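Local coordinates for protein BIFUNCTIONAL PROTEIN Proline utilization A (PutA) (Corynebacterium freiburgense, PDB 5UX5) that probably oxidises proline to glutamate in two steps, joining an FAD-dependent proline dehydrogenase and an NAD-dependent aldehyde dehydrogenase in one polypeptide chain, at residues K140-S145 with Y150-N155; V183-I188 with K294-K299; L231-Y236 with H240-L245. One frame throughout, in Å; residues are numbered along the deposited sequence.

Contact 1. Residues K140-S145 with Y150-N155; sequences KLLDES and YRLNVN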
loop_
_atom_site.group_PDB
_atom_site.type_symbol
_atom_site.label_atom_id
_atom_site.label_comp_id
_atom_site.label_asym_id
_atom_site.label_seq_id
_atom_site.Cartn_x
_atom_site.Cartn_y
_atom_site.Cartn_z
ATOM N N LYS A 140 -26.897 30.258 -19.322
ATOM C CA LYS A 140 -26.523 31.259 -20.320
ATOM C C LYS A 140 -25.467 30.709 -21.272
ATOM O O LYS A 140 -25.562 30.901 -22.494
ATOM C CB LYS A 140 -26.015 32.518 -19.605
ATOM C CG LYS A 140 -25.594 33.693 -20.477
ATOM C CD LYS A 140 -24.863 34.749 -19.624
ATOM C CE LYS A 140 -25.111 36.188 -20.095
ATOM N NZ LYS A 140 -24.427 36.551 -21.376
ATOM N N LEU A 141 -24.500 29.951 -20.737
ATOM C CA LEU A 141 -23.457 29.390 -21.582
ATOM C C LEU A 141 -24.001 28.285 -22.470
ATOM O O LEU A 141 -23.503 28.096 -23.584
ATOM C CB LEU A 141 -22.300 28.886 -20.729
ATOM C CG LEU A 141 -21.138 28.210 -21.456
ATOM C CD1 LEU A 141 -20.381 29.200 -22.331
ATOM C CD2 LEU A 141 -20.224 27.538 -20.438
ATOM N N LEU A 142 -25.014 27.543 -22.008
ATOM C CA LEU A 142 -25.637 26.548 -22.879
ATOM C C LEU A 142 -26.365 27.221 -24.041
ATOM O O LEU A 142 -26.257 26.775 -25.191
ATOM C CB LEU A 142 -26.588 25.650 -22.079
ATOM C CG LEU A 142 -25.975 24.608 -21.120
ATOM C CD1 LEU A 142 -26.753 24.461 -19.812
ATOM C CD2 LEU A 142 -25.806 23.255 -21.798
ATOM N N ASP A 143 -27.080 28.318 -23.765
ATOM C CA ASP A 143 -27.764 29.062 -24.823
ATOM C C ASP A 143 -26.773 29.695 -25.791
ATOM O O ASP A 143 -26.909 29.559 -27.015
ATOM C CB ASP A 143 -28.658 30.165 -24.225
ATOM C CG ASP A 143 -29.906 29.631 -23.540
ATOM O OD1 ASP A 143 -30.017 28.408 -23.341
ATOM O OD2 ASP A 143 -30.780 30.443 -23.195
ATOM N N GLU A 144 -25.760 30.381 -25.258
ATOM C CA GLU A 144 -24.811 31.077 -26.117
ATOM C C GLU A 144 -24.011 30.107 -26.976
ATOM O O GLU A 144 -23.763 30.376 -28.160
ATOM C CB GLU A 144 -23.899 31.960 -25.269
ATOM C CG GLU A 144 -24.584 33.265 -24.869
ATOM C CD GLU A 144 -23.834 34.054 -23.806
ATOM O OE1 GLU A 144 -22.990 33.469 -23.095
ATOM O OE2 GLU A 144 -24.105 35.268 -23.684
ATOM N N SER A 145 -23.627 28.957 -26.423
ATOM C CA SER A 145 -22.845 28.040 -27.240
ATOM C C SER A 145 -23.723 27.251 -28.211
ATOM O O SER A 145 -23.286 26.960 -29.332
ATOM C CB SER A 145 -21.999 27.116 -26.352
ATOM O OG SER A 145 -22.731 26.589 -25.262
ATOM N N TYR A 150 -22.350 24.864 -30.939
ATOM C CA TYR A 150 -21.627 23.927 -30.099
ATOM C C TYR A 150 -22.600 23.214 -29.167
ATOM O O TYR A 150 -23.686 23.713 -28.872
ATOM C CB TYR A 150 -20.559 24.636 -29.267
ATOM C CG TYR A 150 -19.485 25.353 -30.054
ATOM C CD1 TYR A 150 -19.710 26.632 -30.556
ATOM C CD2 TYR A 150 -18.235 24.769 -30.268
ATOM C CE1 TYR A 150 -18.736 27.307 -31.262
ATOM C CE2 TYR A 150 -17.254 25.435 -30.973
ATOM C CZ TYR A 150 -17.513 26.708 -31.471
ATOM O OH TYR A 150 -16.552 27.396 -32.182
ATOM N N ARG A 151 -22.205 22.031 -28.707
ATOM C CA ARG A 151 -22.896 21.319 -27.641
ATOM C C ARG A 151 -21.922 21.180 -26.462
ATOM O O ARG A 151 -20.705 21.177 -26.652
ATOM C CB ARG A 151 -23.430 19.958 -28.176
ATOM N N LEU A 152 -22.437 21.118 -25.231
ATOM C CA LEU A 152 -21.602 21.150 -24.024
ATOM C C LEU A 152 -21.589 19.793 -23.324
ATOM O O LEU A 152 -22.643 19.204 -23.075
ATOM C CB LEU A 152 -22.107 22.201 -23.030
ATOM C CG LEU A 152 -21.970 23.697 -23.330
ATOM C CD1 LEU A 152 -22.151 24.493 -22.059
ATOM C CD2 LEU A 152 -20.648 24.047 -24.009
ATOM N N ASN A 153 -20.404 19.305 -22.977
ATOM C CA ASN A 153 -20.281 18.121 -22.128
ATOM C C ASN A 153 -20.252 18.621 -20.686
ATOM O O ASN A 153 -19.252 19.175 -20.226
ATOM C CB ASN A 153 -19.030 17.315 -22.490
ATOM C CG ASN A 153 -18.748 16.145 -21.527
ATOM O OD1 ASN A 153 -17.713 15.491 -21.633
ATOM N ND2 ASN A 153 -19.663 15.867 -20.622
ATOM N N VAL A 154 -21.355 18.447 -19.981
ATOM C CA VAL A 154 -21.456 18.895 -18.601
ATOM C C VAL A 154 -20.950 17.778 -17.696
ATOM O O VAL A 154 -21.437 16.642 -17.751
ATOM C CB VAL A 154 -22.894 19.311 -18.270
ATOM C CG1 VAL A 154 -22.999 19.841 -16.855
ATOM C CG2 VAL A 154 -23.324 20.392 -19.249
ATOM N N ASN A 155 -19.946 18.099 -16.884
ATOM C CA ASN A 155 -19.258 17.141 -16.022
ATOM C C ASN A 155 -19.235 17.694 -14.606
ATOM O O ASN A 155 -18.716 18.793 -14.374
ATOM C CB ASN A 155 -17.833 16.896 -16.554
ATOM C CG ASN A 155 -17.036 15.863 -15.748
ATOM O OD1 ASN A 155 -15.876 16.096 -15.428
ATOM N ND2 ASN A 155 -17.639 14.721 -15.448
#
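Leu152 points from its strand into helix 140-145 and lodges among Leu141, Leu142 and Ser145. Its CG lies anti to the carbonyl carbon (chi1 -70°), and from there the two methyls lean to different partners, CD1 mainly to the leucines and CD2 to the serine. CD1 lies 3.9 Å from CG of Leu141, the two side chains crossing at about a right angle, and 3.9 Å from CD2 of Leu142. CD2 has Ser145 OG 3.5 Å away. Leu141 and Leu142 leave the helix askew to the strand, yet the ends of both bend in to meet this one residue.

Where the two segments draw closest, Tyr150 N donates to Ser145 O (2.8 Å, N-H...O 161°). The same carbonyl oxygen lies in plane at the edge of the Tyr150 ring, 3.8 Å from CD1. This bond ties the chain entering strand 151-157 to Ser145 in the last turns of the helix, while the axes run nearly antiparallel at 148°, 8.3 Å apart.

Helix 136-147 packs on the outside of the TIM-type barrel of proline dehydrogenase. The Tyr150 and Leu152 side chains also rest on strand 396-403, and Leu142 reaches Arg182 and Val183, just ahead of strand 185-189.

Contact 2. Residues V183-I188 with K294-K299; sequences VDYVSI and KIRLVK. With FAD (flavin-adenine dinucleotide), chain E.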
loop_
_atom_site.group_PDB
_atom_site.type_symbol
_atom_site.label_atom_id
_atom_site.label_comp_id
_atom_site.label_asym_id
_atom_site.label_seq_id
_atom_site.Cartn_x
_atom_site.Cartn_y
_atom_site.Cartn_z
ATOM N N VAL A 183 -29.552 20.952 -21.423
ATOM C CA VAL A 183 -28.381 20.093 -21.278
ATOM C C VAL A 183 -28.537 18.888 -22.201
ATOM O O VAL A 183 -29.486 18.108 -22.063
ATOM C CB VAL A 183 -28.203 19.649 -19.811
ATOM C CG1 VAL A 183 -27.110 18.593 -19.669
ATOM C CG2 VAL A 183 -27.885 20.833 -18.930
ATOM N N ASP A 184 -27.561 18.708 -23.104
ATOM C CA ASP A 184 -27.560 17.628 -24.088
ATOM C C ASP A 184 -26.695 16.448 -23.694
ATOM O O ASP A 184 -26.845 15.373 -24.275
ATOM C CB ASP A 184 -27.010 18.086 -25.448
ATOM C CG ASP A 184 -27.677 19.322 -25.996
ATOM O OD1 ASP A 184 -28.899 19.489 -25.831
ATOM O OD2 ASP A 184 -26.946 20.114 -26.639
ATOM N N TYR A 185 -25.758 16.632 -22.776
ATOM C CA TYR A 185 -24.647 15.694 -22.666
ATOM C C TYR A 185 -24.072 15.787 -21.265
ATOM O O TYR A 185 -23.569 16.846 -20.873
ATOM C CB TYR A 185 -23.611 16.049 -23.715
ATOM C CG TYR A 185 -22.457 15.119 -23.932
ATOM C CD1 TYR A 185 -21.698 14.624 -22.868
ATOM C CD2 TYR A 185 -22.061 14.803 -25.220
ATOM C CE1 TYR A 185 -20.597 13.790 -23.091
ATOM C CE2 TYR A 185 -20.958 13.996 -25.450
ATOM C CZ TYR A 185 -20.231 13.486 -24.386
ATOM O OH TYR A 185 -19.144 12.678 -24.639
ATOM N N VAL A 186 -24.149 14.701 -20.512
ATOM C CA VAL A 186 -23.485 14.621 -19.220
ATOM C C VAL A 186 -22.504 13.464 -19.270
ATOM O O VAL A 186 -22.719 12.465 -19.964
ATOM C CB VAL A 186 -24.479 14.447 -18.048
ATOM C CG1 VAL A 186 -25.429 15.629 -17.981
ATOM C CG2 VAL A 186 -25.243 13.125 -18.161
ATOM N N SER A 187 -21.427 13.584 -18.517
ATOM C CA SER A 187 -20.504 12.467 -18.423
ATOM C C SER A 187 -20.140 12.283 -16.959
ATOM O O SER A 187 -20.091 13.250 -16.202
ATOM C CB SER A 187 -19.252 12.635 -19.353
ATOM O OG SER A 187 -18.609 13.889 -19.257
ATOM N N ILE A 188 -19.986 11.022 -16.553
ATOM C CA ILE A 188 -19.769 10.633 -15.165
ATOM C C ILE A 188 -18.895 9.374 -15.141
ATOM O O ILE A 188 -18.804 8.642 -16.135
ATOM C CB ILE A 188 -21.136 10.402 -14.464
ATOM C CG1 ILE A 188 -20.973 10.252 -12.941
ATOM C CG2 ILE A 188 -21.886 9.228 -15.091
ATOM C CD1 ILE A 188 -22.261 10.084 -12.199
ATOM N N LYS A 294 -21.224 5.317 -28.916
ATOM C CA LYS A 294 -20.215 6.319 -29.247
ATOM C C LYS A 294 -19.008 6.119 -28.356
ATOM O O LYS A 294 -19.149 5.971 -27.142
ATOM C CB LYS A 294 -20.710 7.754 -29.077
ATOM C CG LYS A 294 -19.671 8.804 -29.419
ATOM C CD LYS A 294 -20.226 10.216 -29.315
ATOM C CE LYS A 294 -19.165 11.279 -29.582
ATOM N NZ LYS A 294 -19.569 12.633 -29.139
ATOM N N ILE A 295 -17.828 6.119 -28.955
ATOM C CA ILE A 295 -16.582 6.043 -28.215
ATOM C C ILE A 295 -15.927 7.410 -28.265
ATOM O O ILE A 295 -15.798 8.008 -29.335
ATOM C CB ILE A 295 -15.695 4.922 -28.775
ATOM C CG1 ILE A 295 -16.384 3.603 -28.399
ATOM C CG2 ILE A 295 -14.274 5.000 -28.215
ATOM C CD1 ILE A 295 -15.921 2.405 -29.067
ATOM N N ARG A 296 -15.606 7.947 -27.098
ATOM C CA ARG A 296 -14.772 9.139 -27.019
ATOM C C ARG A 296 -13.320 8.675 -26.936
ATOM O O ARG A 296 -12.931 7.992 -25.976
ATOM C CB ARG A 296 -15.130 10.006 -25.809
ATOM C CG ARG A 296 -14.318 11.300 -25.781
ATOM C CD ARG A 296 -14.256 11.967 -24.423
ATOM N NE ARG A 296 -15.564 12.384 -23.958
ATOM C CZ ARG A 296 -15.839 12.601 -22.686
ATOM N NH1 ARG A 296 -14.883 12.415 -21.789
ATOM N NH2 ARG A 296 -17.058 12.974 -22.313
ATOM N N LEU A 297 -12.534 9.013 -27.947
ATOM C CA LEU A 297 -11.118 8.685 -27.970
ATOM C C LEU A 297 -10.338 9.786 -27.277
ATOM O O LEU A 297 -10.368 10.931 -27.731
ATOM C CB LEU A 297 -10.632 8.556 -29.405
ATOM C CG LEU A 297 -10.819 7.200 -30.033
ATOM C CD1 LEU A 297 -9.887 7.126 -31.219
ATOM C CD2 LEU A 297 -10.521 6.171 -29.012
ATOM N N VAL A 298 -9.630 9.440 -26.197
ATOM C CA VAL A 298 -8.731 10.358 -25.502
ATOM C C VAL A 298 -7.349 9.722 -25.476
ATOM O O VAL A 298 -7.189 8.519 -25.706
ATOM C CB VAL A 298 -9.200 10.695 -24.065
ATOM C CG1 VAL A 298 -10.680 11.146 -24.033
ATOM C CG2 VAL A 298 -8.970 9.521 -23.141
ATOM N N LYS A 299 -6.328 10.543 -25.239
ATOM C CA LYS A 299 -5.003 9.928 -25.127
ATOM C C LYS A 299 -4.770 9.366 -23.729
ATOM O O LYS A 299 -4.211 8.271 -23.593
ATOM C CB LYS A 299 -3.904 10.908 -25.564
ATOM C CG LYS A 299 -3.796 10.988 -27.108
ATOM C CD LYS A 299 -2.896 12.115 -27.651
ATOM C CE LYS A 299 -3.093 12.265 -29.186
ATOM N NZ LYS A 299 -2.248 13.307 -29.892
HETATM P PA FAD E . -0.909 15.943 -26.760
HETATM O O1A FAD E . 0.293 16.854 -26.332
HETATM O O2A FAD E . -0.960 15.428 -28.122
HETATM O O5B FAD E . -1.113 14.671 -26.027
HETATM C C5B FAD E . -0.716 14.570 -24.673
HETATM C C4B FAD E . -0.970 13.150 -24.201
HETATM O O4B FAD E . 0.061 12.296 -24.605
HETATM C C3B FAD E . -1.036 13.025 -22.712
HETATM O O3B FAD E . -2.244 13.371 -22.132
HETATM C C2B FAD E . -0.704 11.592 -22.504
HETATM O O2B FAD E . -1.835 10.799 -22.519
HETATM C C1B FAD E . 0.263 11.312 -23.617
HETATM N N9A FAD E . 1.652 11.330 -23.181
HETATM C C8A FAD E . 2.451 12.451 -23.011
HETATM N N7A FAD E . 3.669 12.076 -22.574
HETATM C C5A FAD E . 3.748 10.693 -22.448
HETATM C C6A FAD E . 4.754 9.785 -22.064
HETATM N N6A FAD E . 6.085 10.189 -21.644
HETATM N N1A FAD E . 4.474 8.472 -22.067
HETATM C C2A FAD E . 3.230 8.025 -22.429
HETATM N N3A FAD E . 2.232 8.884 -22.807
HETATM C C4A FAD E . 2.452 10.203 -22.830
HETATM N N1 FAD E . -8.610 11.909 -20.245
HETATM C C2 FAD E . -8.985 10.667 -19.617
HETATM O O2 FAD E . -7.991 9.861 -19.114
HETATM N N3 FAD E . -10.340 10.342 -19.474
HETATM C C4 FAD E . -11.348 11.172 -19.968
HETATM O O4 FAD E . -12.680 10.822 -19.827
HETATM C C4X FAD E . -10.973 12.385 -20.765
HETATM N N5 FAD E . -11.915 13.162 -21.429
HETATM C C5X FAD E . -11.522 14.261 -22.206
HETATM C C6 FAD E . -12.471 15.055 -22.877
HETATM C C7 FAD E . -12.044 16.141 -23.632
HETATM C C7M FAD E . -13.032 17.012 -24.352
HETATM C C8 FAD E . -10.710 16.440 -23.750
HETATM C C8M FAD E . -10.259 17.608 -24.566
HETATM C C9 FAD E . -9.770 15.663 -23.090
HETATM C C9A FAD E . -10.176 14.584 -22.327
HETATM N N10 FAD E . -9.178 13.799 -21.679
HETATM C C10 FAD E . -9.559 12.693 -20.890
HETATM C "C1'" FAD E . -7.759 14.186 -21.781
HETATM C "C2'" FAD E . -6.923 13.461 -22.802
HETATM O "O2'" FAD E . -6.779 12.146 -22.400
HETATM C "C3'" FAD E . -5.575 14.207 -22.905
HETATM O "O3'" FAD E . -4.943 14.107 -21.687
HETATM C "C4'" FAD E . -5.599 15.691 -23.286
HETATM O "O4'" FAD E . -6.711 16.053 -24.023
HETATM C "C5'" FAD E . -4.291 16.183 -23.947
HETATM O "O5'" FAD E . -3.773 15.367 -24.990
HETATM P P FAD E . -3.695 15.812 -26.547
HETATM O O1P FAD E . -4.258 14.815 -27.628
HETATM O O2P FAD E . -4.337 17.247 -26.408
HETATM O O3P FAD E . -2.263 16.538 -26.772
#
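Tyr185 and Ser187 face Arg296 across the inside of the barrel, from strand segments whose axes stay 12.2 Å apart and diverge by 64°; strands 228-232 and 260-265 lie between them in the sheet, so side chains alone close the gap.

Arg296 carries the contact. CG is anti to the backbone N, and a bend at chi3 turns the guanidinium toward both Tyr185 and the flavin. NH2 donates to Tyr185 OH in a fairly straight bond (3.1 Å), with the hydroxyl almost in the guanidinium plane; phenol ring and guanidinium are inclined by 21°. Ser187 OG also sits at the guanidinium edge, 3.5 Å from NH2, but its hydrogen bond is with Asn153. Lys294, extended beyond CG, brings NZ to the edge of the tyrosine ring, 4.2 Å from CE2. Glu376 ties the group together, bridging Lys294 NZ and Arg296 NE and hydrogen bonding to Tyr185 OH; Asp374 gives Lys294 a second carboxylate.

On the flavin side, Arg296 NH1 makes a weak, bent bond to FAD N5 (3.1 Å, 124°). Val298 CG1 packs 3.5 Å from C4X of the isoalloxazine, and Lys299 NZ binds the pyrophosphate at O2A (3.0 Å) while pairing with Asp327.

N5 is the atom that takes up hydride in flavin dehydrogenases. A guanidinium held beside it by Tyr185 and Glu376 would probably draw electron density toward the N5 end of the ring and favour the reduced flavin, while Lys299 would offset phosphate charge at the pyrophosphate, midway along the cofactor.

Contact 3. Residues L231-Y236 with H240-L245; sequences LDMEEY and HVTIRL. With FAD (flavin-adenine dinucleotide), chain E.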
loop_
_atom_site.group_PDB
_atom_site.type_symbol
_atom_site.label_atom_id
_atom_site.label_comp_id
_atom_site.label_asym_id
_atom_site.label_seq_id
_atom_site.Cartn_x
_atom_site.Cartn_y
_atom_site.Cartn_z
ATOM N N LEU A 231 -19.765 7.518 -20.065
ATOM C CA LEU A 231 -19.049 6.924 -18.950
ATOM C C LEU A 231 -17.573 7.256 -19.124
ATOM O O LEU A 231 -16.932 6.807 -20.084
ATOM C CB LEU A 231 -19.296 5.415 -18.876
ATOM C CG LEU A 231 -20.671 4.881 -18.485
ATOM C CD1 LEU A 231 -20.737 3.379 -18.527
ATOM C CD2 LEU A 231 -21.041 5.357 -17.102
ATOM N N ASP A 232 -17.035 8.045 -18.195
ATOM C CA ASP A 232 -15.626 8.415 -18.247
ATOM C C ASP A 232 -14.760 7.305 -17.647
ATOM O O ASP A 232 -15.242 6.411 -16.934
ATOM C CB ASP A 232 -15.358 9.724 -17.494
ATOM C CG ASP A 232 -15.981 10.934 -18.159
ATOM O OD1 ASP A 232 -16.332 10.843 -19.349
ATOM O OD2 ASP A 232 -16.109 11.982 -17.490
ATOM N N MET A 233 -13.466 7.373 -17.954
ATOM C CA MET A 233 -12.469 6.455 -17.411
ATOM C C MET A 233 -11.229 7.232 -17.026
ATOM O O MET A 233 -10.742 8.045 -17.814
ATOM C CB MET A 233 -12.092 5.366 -18.406
ATOM C CG MET A 233 -13.209 4.408 -18.590
ATOM S SD MET A 233 -12.637 2.861 -19.188
ATOM C CE MET A 233 -11.019 2.872 -18.428
ATOM N N GLU A 234 -10.748 7.003 -15.808
ATOM C CA GLU A 234 -9.507 7.608 -15.353
ATOM C C GLU A 234 -8.409 6.562 -15.157
ATOM O O GLU A 234 -7.362 6.632 -15.804
ATOM C CB GLU A 234 -9.769 8.408 -14.066
ATOM N N GLU A 235 -8.628 5.569 -14.304
ATOM C CA GLU A 235 -7.622 4.601 -13.890
ATOM C C GLU A 235 -7.785 3.260 -14.598
ATOM O O GLU A 235 -8.893 2.864 -14.957
ATOM C CB GLU A 235 -7.722 4.384 -12.384
ATOM C CG GLU A 235 -7.818 5.669 -11.588
ATOM C CD GLU A 235 -8.047 5.395 -10.124
ATOM O OE1 GLU A 235 -9.168 5.692 -9.631
ATOM O OE2 GLU A 235 -7.118 4.855 -9.479
ATOM N N TYR A 236 -6.671 2.523 -14.724
ATOM C CA TYR A 236 -6.701 1.209 -15.369
ATOM C C TYR A 236 -7.717 0.252 -14.717
ATOM O O TYR A 236 -8.298 -0.602 -15.400
ATOM C CB TYR A 236 -5.291 0.611 -15.351
ATOM C CG TYR A 236 -5.109 -0.575 -16.263
ATOM C CD1 TYR A 236 -5.236 -0.454 -17.653
ATOM C CD2 TYR A 236 -4.796 -1.818 -15.748
ATOM C CE1 TYR A 236 -5.061 -1.558 -18.491
ATOM C CE2 TYR A 236 -4.619 -2.911 -16.570
ATOM C CZ TYR A 236 -4.750 -2.776 -17.930
ATOM O OH TYR A 236 -4.578 -3.882 -18.708
ATOM N N HIS A 240 -12.244 -2.675 -17.248
ATOM C CA HIS A 240 -13.154 -3.757 -17.597
ATOM C C HIS A 240 -14.532 -3.604 -16.947
ATOM O O HIS A 240 -15.548 -3.958 -17.563
ATOM C CB HIS A 240 -12.510 -5.097 -17.286
ATOM C CG HIS A 240 -11.327 -5.373 -18.147
ATOM N ND1 HIS A 240 -10.032 -5.305 -17.683
ATOM C CD2 HIS A 240 -11.236 -5.648 -19.470
ATOM C CE1 HIS A 240 -9.193 -5.565 -18.671
ATOM N NE2 HIS A 240 -9.898 -5.771 -19.769
ATOM N N VAL A 241 -14.600 -3.087 -15.715
ATOM C CA VAL A 241 -15.891 -2.932 -15.063
ATOM C C VAL A 241 -16.750 -1.933 -15.822
ATOM O O VAL A 241 -17.976 -2.088 -15.901
ATOM C CB VAL A 241 -15.727 -2.510 -13.598
ATOM C CG1 VAL A 241 -15.094 -1.160 -13.539
ATOM C CG2 VAL A 241 -17.096 -2.443 -12.920
ATOM N N THR A 242 -16.128 -0.873 -16.359
ATOM C CA THR A 242 -16.897 0.148 -17.067
ATOM C C THR A 242 -17.388 -0.359 -18.421
ATOM O O THR A 242 -18.545 -0.130 -18.784
ATOM C CB THR A 242 -16.075 1.419 -17.245
ATOM O OG1 THR A 242 -15.593 1.868 -15.970
ATOM C CG2 THR A 242 -16.940 2.496 -17.857
ATOM N N ILE A 243 -16.524 -1.036 -19.191
ATOM C CA ILE A 243 -16.966 -1.635 -20.449
ATOM C C ILE A 243 -18.083 -2.626 -20.183
ATOM O O ILE A 243 -19.053 -2.721 -20.951
ATOM C CB ILE A 243 -15.802 -2.332 -21.168
ATOM C CG1 ILE A 243 -14.794 -1.343 -21.706
ATOM C CG2 ILE A 243 -16.324 -3.224 -22.277
ATOM C CD1 ILE A 243 -13.499 -2.022 -21.992
ATOM N N ARG A 244 -17.942 -3.413 -19.112
ATOM C CA ARG A 244 -18.975 -4.385 -18.784
ATOM C C ARG A 244 -20.254 -3.685 -18.344
ATOM O O ARG A 244 -21.366 -4.106 -18.693
ATOM C CB ARG A 244 -18.482 -5.328 -17.702
ATOM C CG ARG A 244 -19.463 -6.370 -17.368
ATOM C CD ARG A 244 -18.878 -7.347 -16.436
ATOM N NE ARG A 244 -19.925 -8.132 -15.799
ATOM C CZ ARG A 244 -19.694 -9.070 -14.894
ATOM N NH1 ARG A 244 -18.442 -9.330 -14.521
ATOM N NH2 ARG A 244 -20.705 -9.735 -14.365
ATOM N N LEU A 245 -20.117 -2.624 -17.560
ATOM C CA LEU A 245 -21.282 -1.842 -17.188
ATOM C C LEU A 245 -21.990 -1.319 -18.431
ATOM O O LEU A 245 -23.198 -1.498 -18.591
ATOM C CB LEU A 245 -20.840 -0.702 -16.267
ATOM C CG LEU A 245 -21.672 0.562 -16.210
ATOM C CD1 LEU A 245 -23.004 0.235 -15.562
ATOM C CD2 LEU A 245 -20.887 1.621 -15.447
HETATM P PA FAD E . -0.909 15.943 -26.760
HETATM O O1A FAD E . 0.293 16.854 -26.332
HETATM O O2A FAD E . -0.960 15.428 -28.122
HETATM O O5B FAD E . -1.113 14.671 -26.027
HETATM C C5B FAD E . -0.716 14.570 -24.673
HETATM C C4B FAD E . -0.970 13.150 -24.201
HETATM O O4B FAD E . 0.061 12.296 -24.605
HETATM C C3B FAD E . -1.036 13.025 -22.712
HETATM O O3B FAD E . -2.244 13.371 -22.132
HETATM C C2B FAD E . -0.704 11.592 -22.504
HETATM O O2B FAD E . -1.835 10.799 -22.519
HETATM C C1B FAD E . 0.263 11.312 -23.617
HETATM N N9A FAD E . 1.652 11.330 -23.181
HETATM C C8A FAD E . 2.451 12.451 -23.011
HETATM N N7A FAD E . 3.669 12.076 -22.574
HETATM C C5A FAD E . 3.748 10.693 -22.448
HETATM C C6A FAD E . 4.754 9.785 -22.064
HETATM N N6A FAD E . 6.085 10.189 -21.644
HETATM N N1A FAD E . 4.474 8.472 -22.067
HETATM C C2A FAD E . 3.230 8.025 -22.429
HETATM N N3A FAD E . 2.232 8.884 -22.807
HETATM C C4A FAD E . 2.452 10.203 -22.830
HETATM N N1 FAD E . -8.610 11.909 -20.245
HETATM C C2 FAD E . -8.985 10.667 -19.617
HETATM O O2 FAD E . -7.991 9.861 -19.114
HETATM N N3 FAD E . -10.340 10.342 -19.474
HETATM C C4 FAD E . -11.348 11.172 -19.968
HETATM O O4 FAD E . -12.680 10.822 -19.827
HETATM C C4X FAD E . -10.973 12.385 -20.765
HETATM N N5 FAD E . -11.915 13.162 -21.429
HETATM C C5X FAD E . -11.522 14.261 -22.206
HETATM C C6 FAD E . -12.471 15.055 -22.877
HETATM C C7 FAD E . -12.044 16.141 -23.632
HETATM C C7M FAD E . -13.032 17.012 -24.352
HETATM C C8 FAD E . -10.710 16.440 -23.750
HETATM C C8M FAD E . -10.259 17.608 -24.566
HETATM C C9 FAD E . -9.770 15.663 -23.090
HETATM C C9A FAD E . -10.176 14.584 -22.327
HETATM N N10 FAD E . -9.178 13.799 -21.679
HETATM C C10 FAD E . -9.559 12.693 -20.890
HETATM C "C1'" FAD E . -7.759 14.186 -21.781
HETATM C "C2'" FAD E . -6.923 13.461 -22.802
HETATM O "O2'" FAD E . -6.779 12.146 -22.400
HETATM C "C3'" FAD E . -5.575 14.207 -22.905
HETATM O "O3'" FAD E . -4.943 14.107 -21.687
HETATM C "C4'" FAD E . -5.599 15.691 -23.286
HETATM O "O4'" FAD E . -6.711 16.053 -24.023
HETATM C "C5'" FAD E . -4.291 16.183 -23.947
HETATM O "O5'" FAD E . -3.773 15.367 -24.990
HETATM P P FAD E . -3.695 15.812 -26.547
HETATM O O1P FAD E . -4.258 14.815 -27.628
HETATM O O2P FAD E . -4.337 17.247 -26.408
HETATM O O3P FAD E . -2.263 16.538 -26.772
#
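Leu231 CD1 meets Leu245 CD2 at 3.5 Å, an apolar pair set at a slant between strand 228-232 and the helix that follows it. Beside it the methyl of Thr242 comes in, CG2 lying 3.9 Å from Leu231 CB. The threonine's torsion explains the choice of branch: CG2 is anti to the backbone N and faces the strand, whereas OG1 hydrogen bonds to Asp238 O one turn back along the chain. Farther along, Met233 brings its sulfur alongside, SD being 4.2 Å from Thr242 CB.

Strand 228-232, helix 239-251 and strand 260-265 form one beta-alpha-beta unit of the TIM-type barrel of proline dehydrogenase, and here the helix closes over the outer face of its own strand. Alternation along the chain then sends Asp232 the other way, into the barrel, where its OD1 forms a weak, long ion pair with Arg296. Next along the chain, Met233 O accepts a nearly straight hydrogen bond from FAD N3 (2.9 Å, 165°).

In the next shell, Tyr217 of helix 202-221 packs against Leu231 and Ile262 against Thr242. Backbone bonds of Leu231 to Gly261 and Val263, and of Asp232 to Ile188, fix the strand between its neighbours.

Overall arrangement
All three contacts belong to the proline dehydrogenase barrel and reach its one sheet; contact 1 closes along the chain before contacts 2 and 3 open, and contact 3 is nested within the chain loop that contact 2 closes. Contact 1 packs a helix on the outside, the Leu152 side chain remaining about 10 Å from the FAD, while contacts 2 and 3 both touch the cofactor. Centres of contacts 1 and 2 are about 14 Å apart, those of 2 and 3 about 13 Å, and those of 1 and 3 about 25 Å. Neighbouring strands join them: Val154 N lies 2.9 Å from Tyr185 O, and strand 185-189 in turn pairs with 228-232. Strand 151-157 carries the outward Leu152 of contact 1 and, on its inner side, Asn153 beside contact 2.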